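Side-chain contacts in putative mandelate racemase/muconate lactonizing enzyme (Bordetella bronchiseptica, PDB 3DDM), which is of unknown function but belongs to the enolase superfamily, in which an N-terminal capping domain is joined to a TIM-barrel C-terminal domain: residues A[232-235]-A[241-244]; A[217-222]-A[228-233]. The protein carries 1 engineered substitution. All coordinates share one frame; numbering follows the deposited sequence.

Contact 1 (A[232-235]-A[241-244]); sequences EPLR and AEWA
L234 lies against one face of the indole of W243, and this aliphatic-on-aromatic contact carries most of the meeting between the loop and the helix. The methyl CD1 of L234 makes a CH-pi contact, 4.2 Å from the centroid of the five-membered ring of W243 and only 8° off its normal. CB of L234 is over the same face, on the benzo side, 3.8 Å from CZ2 of W243. Its CG, anti to the carbonyl carbon (chi1 -58°), carries CD1 over the five-membered ring while CB stays near CZ2; a leucine is long enough to meet both.

The P233 ring meets the far end of the indole obliquely, CD of P233 lying 3.7 Å from CH2 of W243; L234 CD1 also reaches the CB of E242 at 4.0 Å.

Backbone carbonyls also approach the indole: O of L234 lies 3.5 Å from CZ2 of W243, and O of R235 lies near the ring plane, 3.7 Å from NE1 of W243 and not hydrogen-bonded to it. The E242 carboxylate forms a salt bridge with R238.

The contact folds the loop after strand 229-231 against helix 240-249, with L246 of that helix and A215 of helix 212-222 also packing on L234.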
loop_
_atom_site.group_PDB
_atom_site.type_symbol
_atom_site.label_atom_id
_atom_site.label_comp_id
_atom_site.label_asym_id
_atom_site.label_seq_id
_atom_site.Cartn_x
_atom_site.Cartn_y
_atom_site.Cartn_z
ATOM N N GLU A 232 -2.666 -20.753 3.149
ATOM C CA GLU A 232 -2.613 -19.908 1.964
ATOM C C GLU A 232 -2.265 -20.629 0.648
ATOM O O GLU A 232 -1.336 -20.230 -0.060
ATOM C CB GLU A 232 -1.635 -18.749 2.198
ATOM C CG GLU A 232 -1.994 -17.838 3.368
ATOM C CD GLU A 232 -1.639 -16.377 3.103
ATOM O OE1 GLU A 232 -2.558 -15.532 3.118
ATOM O OE2 GLU A 232 -0.448 -16.070 2.874
ATOM N N PRO A 233 -3.023 -21.683 0.292
ATOM C CA PRO A 233 -2.762 -22.427 -0.945
ATOM C C PRO A 233 -2.990 -21.576 -2.192
ATOM O O PRO A 233 -2.389 -21.825 -3.239
ATOM C CB PRO A 233 -3.735 -23.601 -0.850
ATOM C CG PRO A 233 -4.906 -22.979 -0.162
ATOM C CD PRO A 233 -4.247 -22.176 0.946
ATOM N N LEU A 234 -3.858 -20.575 -2.067
ATOM C CA LEU A 234 -4.168 -19.663 -3.168
ATOM C C LEU A 234 -3.918 -18.240 -2.709
ATOM O O LEU A 234 -3.834 -17.985 -1.510
ATOM C CB LEU A 234 -5.640 -19.755 -3.553
ATOM C CG LEU A 234 -6.275 -21.066 -3.979
ATOM C CD1 LEU A 234 -7.762 -20.812 -4.165
ATOM C CD2 LEU A 234 -5.628 -21.584 -5.252
ATOM N N ARG A 235 -3.816 -17.311 -3.657
ATOM C CA ARG A 235 -3.630 -15.906 -3.299
ATOM C C ARG A 235 -4.900 -15.420 -2.581
ATOM O O ARG A 235 -6.016 -15.804 -2.935
ATOM C CB ARG A 235 -3.415 -15.052 -4.544
ATOM C CG ARG A 235 -2.218 -15.430 -5.381
ATOM C CD ARG A 235 -2.045 -14.445 -6.533
ATOM N NE ARG A 235 -0.869 -14.763 -7.345
ATOM C CZ ARG A 235 -0.407 -13.997 -8.335
ATOM N NH1 ARG A 235 -1.022 -12.859 -8.644
ATOM N NH2 ARG A 235 0.674 -14.373 -9.009
ATOM N N ALA A 241 -15.408 -18.220 -5.010
ATOM C CA ALA A 241 -15.662 -19.452 -5.741
ATOM C C ALA A 241 -14.469 -20.398 -5.793
ATOM O O ALA A 241 -14.642 -21.612 -5.731
ATOM C CB ALA A 241 -16.113 -19.130 -7.144
ATOM N N GLU A 242 -13.262 -19.850 -5.911
ATOM C CA GLU A 242 -12.077 -20.688 -5.993
ATOM C C GLU A 242 -11.739 -21.306 -4.645
ATOM O O GLU A 242 -11.275 -22.447 -4.582
ATOM C CB GLU A 242 -10.891 -19.884 -6.531
ATOM C CG GLU A 242 -11.168 -19.201 -7.858
ATOM C CD GLU A 242 -9.908 -18.726 -8.569
ATOM O OE1 GLU A 242 -10.026 -17.889 -9.492
ATOM O OE2 GLU A 242 -8.803 -19.198 -8.222
ATOM N N TRP A 243 -11.972 -20.552 -3.571
ATOM C CA TRP A 243 -11.709 -21.039 -2.216
ATOM C C TRP A 243 -12.748 -22.074 -1.846
ATOM O O TRP A 243 -12.439 -23.098 -1.236
ATOM C CB TRP A 243 -11.751 -19.898 -1.194
ATOM C CG TRP A 243 -10.509 -19.073 -1.175
ATOM C CD1 TRP A 243 -10.295 -17.898 -1.829
ATOM C CD2 TRP A 243 -9.288 -19.384 -0.496
ATOM N NE1 TRP A 243 -9.017 -17.455 -1.601
ATOM C CE2 TRP A 243 -8.375 -18.348 -0.786
ATOM C CE3 TRP A 243 -8.876 -20.438 0.331
ATOM C CZ2 TRP A 243 -7.071 -18.332 -0.278
ATOM C CZ3 TRP A 243 -7.579 -20.424 0.836
ATOM C CH2 TRP A 243 -6.692 -19.376 0.528
ATOM N N ALA A 244 -13.988 -21.796 -2.220
ATOM C CA ALA A 244 -15.076 -22.710 -1.936
ATOM C C ALA A 244 -14.808 -24.046 -2.626
ATOM O O ALA A 244 -15.009 -25.106 -2.041
ATOM C CB ALA A 244 -16.392 -22.116 -2.414
#

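Contact 2 (A[217-222]-A[228-233]); sequences QMAQRL and DWLEEP
A219 on helix 212-222 and L230 on strand 229-231 bring their CA atoms to 7.6 Å, a spacing at which the helix lies against the strand through side chains. The shorter side chain is on the helix: CB of A219 meets the methyl CD1 of L230 at 3.7 Å, and CA of A219 is 4.0 Å from it. CD1 of L230 is anti to its CA (chi2 -177°), stretching the side chain toward A219. Alanine suits this place because its single methyl lets the leucine come up to the helix backbone itself. One turn further on, L222 points at the strand and brings its CD1 to 4.3 Å from CG of L230, a looser touch. The isobutyl group of L230 thus reaches across the gap to two helix residues, and all three side chains are buried, as befits purely apolar groups between helix and sheet.

The strand alternates sharply. L230 faces the helix, whereas its neighbours W229 and E231 point to the other side, toward the barrel interior. There the indole NE1 of W229 gives a weak hydrogen bond to OE1 of E231, 3.4 Å long. That oxygen also forms a salt bridge with K175 and a hydrogen bond with Q279, so OE1 takes three donors, while OE2 lies close to the carboxylate of D205.

Together the two segments form the second half of a beta-alpha-beta crossover of the TIM barrel, strand 202-205, helix 212-222, strand 229-231. Strand 229-231 runs parallel between strands 202-205 and 254-256, while M218 and L222 also pack on the neighbouring helix 182-196.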
loop_
_atom_site.group_PDB
_atom_site.type_symbol
_atom_site.label_atom_id
_atom_site.label_comp_id
_atom_site.label_asym_id
_atom_site.label_seq_id
_atom_site.Cartn_x
_atom_site.Cartn_y
_atom_site.Cartn_z
ATOM N N GLN A 217 -4.713 -30.373 -6.918
ATOM C CA GLN A 217 -3.775 -31.464 -7.150
ATOM C C GLN A 217 -2.886 -31.721 -5.934
ATOM O O GLN A 217 -2.801 -32.850 -5.454
ATOM C CB GLN A 217 -2.902 -31.137 -8.355
ATOM C CG GLN A 217 -1.865 -32.177 -8.662
ATOM C CD GLN A 217 -0.754 -31.624 -9.532
ATOM O OE1 GLN A 217 -0.984 -31.211 -10.675
ATOM N NE2 GLN A 217 0.463 -31.599 -8.987
ATOM N N MET A 218 -2.226 -30.676 -5.435
ATOM C CA MET A 218 -1.344 -30.827 -4.280
ATOM C C MET A 218 -2.085 -31.176 -2.991
ATOM O O MET A 218 -1.638 -32.036 -2.233
ATOM C CB MET A 218 -0.515 -29.561 -4.066
ATOM C CG MET A 218 0.606 -29.363 -5.066
ATOM S SD MET A 218 1.828 -30.692 -5.092
ATOM C CE MET A 218 2.575 -30.501 -3.461
ATOM N N ALA A 219 -3.213 -30.520 -2.736
ATOM C CA ALA A 219 -3.970 -30.804 -1.522
ATOM C C ALA A 219 -4.308 -32.289 -1.460
ATOM O O ALA A 219 -4.462 -32.859 -0.384
ATOM C CB ALA A 219 -5.235 -29.978 -1.489
ATOM N N GLN A 220 -4.414 -32.909 -2.631
ATOM C CA GLN A 220 -4.728 -34.332 -2.746
ATOM C C GLN A 220 -3.498 -35.180 -2.408
ATOM O O GLN A 220 -3.570 -36.100 -1.591
ATOM C CB GLN A 220 -5.176 -34.650 -4.176
ATOM C CG GLN A 220 -6.502 -35.386 -4.290
ATOM C CD GLN A 220 -7.703 -34.479 -4.078
ATOM O OE1 GLN A 220 -7.922 -33.524 -4.835
ATOM N NE2 GLN A 220 -8.494 -34.777 -3.053
ATOM N N ARG A 221 -2.379 -34.858 -3.052
ATOM C CA ARG A 221 -1.114 -35.553 -2.852
ATOM C C ARG A 221 -0.562 -35.391 -1.432
ATOM O O ARG A 221 0.250 -36.199 -0.986
ATOM C CB ARG A 221 -0.086 -35.049 -3.869
ATOM C CG ARG A 221 -0.514 -35.275 -5.313
ATOM C CD ARG A 221 0.355 -34.521 -6.312
ATOM N NE ARG A 221 1.730 -35.011 -6.361
ATOM C CZ ARG A 221 2.657 -34.525 -7.181
ATOM N NH1 ARG A 221 2.347 -33.538 -8.013
ATOM N NH2 ARG A 221 3.890 -35.021 -7.172
ATOM N N LEU A 222 -0.994 -34.350 -0.725
ATOM C CA LEU A 222 -0.533 -34.125 0.641
ATOM C C LEU A 222 -1.378 -34.918 1.631
ATOM O O LEU A 222 -0.921 -35.236 2.726
ATOM C CB LEU A 222 -0.601 -32.637 1.010
ATOM C CG LEU A 222 0.405 -31.678 0.366
ATOM C CD1 LEU A 222 0.079 -30.264 0.797
ATOM C CD2 LEU A 222 1.821 -32.045 0.770
ATOM N N ASP A 228 -2.802 -30.781 9.606
ATOM C CA ASP A 228 -3.860 -30.162 10.395
ATOM C C ASP A 228 -4.519 -29.065 9.577
ATOM O O ASP A 228 -5.677 -28.725 9.806
ATOM C CB ASP A 228 -3.295 -29.567 11.686
ATOM C CG ASP A 228 -3.246 -30.571 12.820
ATOM O OD1 ASP A 228 -2.914 -31.754 12.556
ATOM O OD2 ASP A 228 -3.526 -30.170 13.974
ATOM N N TRP A 229 -3.761 -28.498 8.642
ATOM C CA TRP A 229 -4.279 -27.457 7.764
ATOM C C TRP A 229 -3.282 -27.069 6.669
ATOM O O TRP A 229 -2.066 -27.227 6.828
ATOM C CB TRP A 229 -4.696 -26.219 8.571
ATOM C CG TRP A 229 -3.581 -25.303 9.008
ATOM C CD1 TRP A 229 -2.779 -24.531 8.206
ATOM C CD2 TRP A 229 -3.201 -25.001 10.359
ATOM N NE1 TRP A 229 -1.932 -23.762 8.975
ATOM C CE2 TRP A 229 -2.167 -24.030 10.297
ATOM C CE3 TRP A 229 -3.635 -25.454 11.617
ATOM C CZ2 TRP A 229 -1.563 -23.508 11.442
ATOM C CZ3 TRP A 229 -3.033 -24.933 12.758
ATOM C CH2 TRP A 229 -2.006 -23.969 12.659
ATOM N N LEU A 230 -3.816 -26.581 5.552
ATOM C CA LEU A 230 -3.011 -26.151 4.414
ATOM C C LEU A 230 -3.134 -24.625 4.400
ATOM O O LEU A 230 -4.219 -24.079 4.178
ATOM C CB LEU A 230 -3.582 -26.748 3.128
ATOM C CG LEU A 230 -2.622 -27.129 2.005
ATOM C CD1 LEU A 230 -3.424 -27.639 0.805
ATOM C CD2 LEU A 230 -1.782 -25.925 1.626
ATOM N N GLU A 231 -2.026 -23.934 4.642
ATOM C CA GLU A 231 -2.063 -22.481 4.707
ATOM C C GLU A 231 -1.807 -21.733 3.404
ATOM O O GLU A 231 -0.868 -22.029 2.668
ATOM C CB GLU A 231 -1.087 -21.997 5.770
ATOM C CG GLU A 231 -1.330 -20.579 6.180
ATOM C CD GLU A 231 -0.377 -20.131 7.253
ATOM O OE1 GLU A 231 -0.338 -20.787 8.319
ATOM O OE2 GLU A 231 0.330 -19.123 7.027
ATOM N N GLU A 232 -2.666 -20.753 3.149
ATOM C CA GLU A 232 -2.613 -19.908 1.964
ATOM C C GLU A 232 -2.265 -20.629 0.648
ATOM O O GLU A 232 -1.336 -20.230 -0.060
ATOM C CB GLU A 232 -1.635 -18.749 2.198
ATOM C CG GLU A 232 -1.994 -17.838 3.368
ATOM C CD GLU A 232 -1.639 -16.377 3.103
ATOM O OE1 GLU A 232 -2.558 -15.532 3.118
ATOM O OE2 GLU A 232 -0.448 -16.070 2.874
ATOM N N PRO A 233 -3.023 -21.683 0.292
ATOM C CA PRO A 233 -2.762 -22.427 -0.945
ATOM C C PRO A 233 -2.990 -21.576 -2.192
ATOM O O PRO A 233 -2.389 -21.825 -3.239
ATOM C CB PRO A 233 -3.735 -23.601 -0.850
ATOM C CG PRO A 233 -4.906 -22.979 -0.162
ATOM C CD PRO A 233 -4.247 -22.176 0.946
#

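Overall arrangement
Both contacts belong to consecutive units of the TIM barrel, their centres 11 Å apart, and they share E232 and P233 where strand 229-231 passes into the following loop. Contact 2 is the wholly buried one, a small aliphatic joint between the sheet and the helix that precedes the strand. Contact 1 is only partly buried and joins the loop to the next helix, 240-249. Backbone spacing is similar in both, yet the large flat indole of contact 1 buries more surface, 236 against 96 Å² summed over both segments. Small and branched aliphatics suffice in contact 2, whereas contact 1 includes backbone carbonyls near the ring and a carboxylate, that of E242, paired with R238.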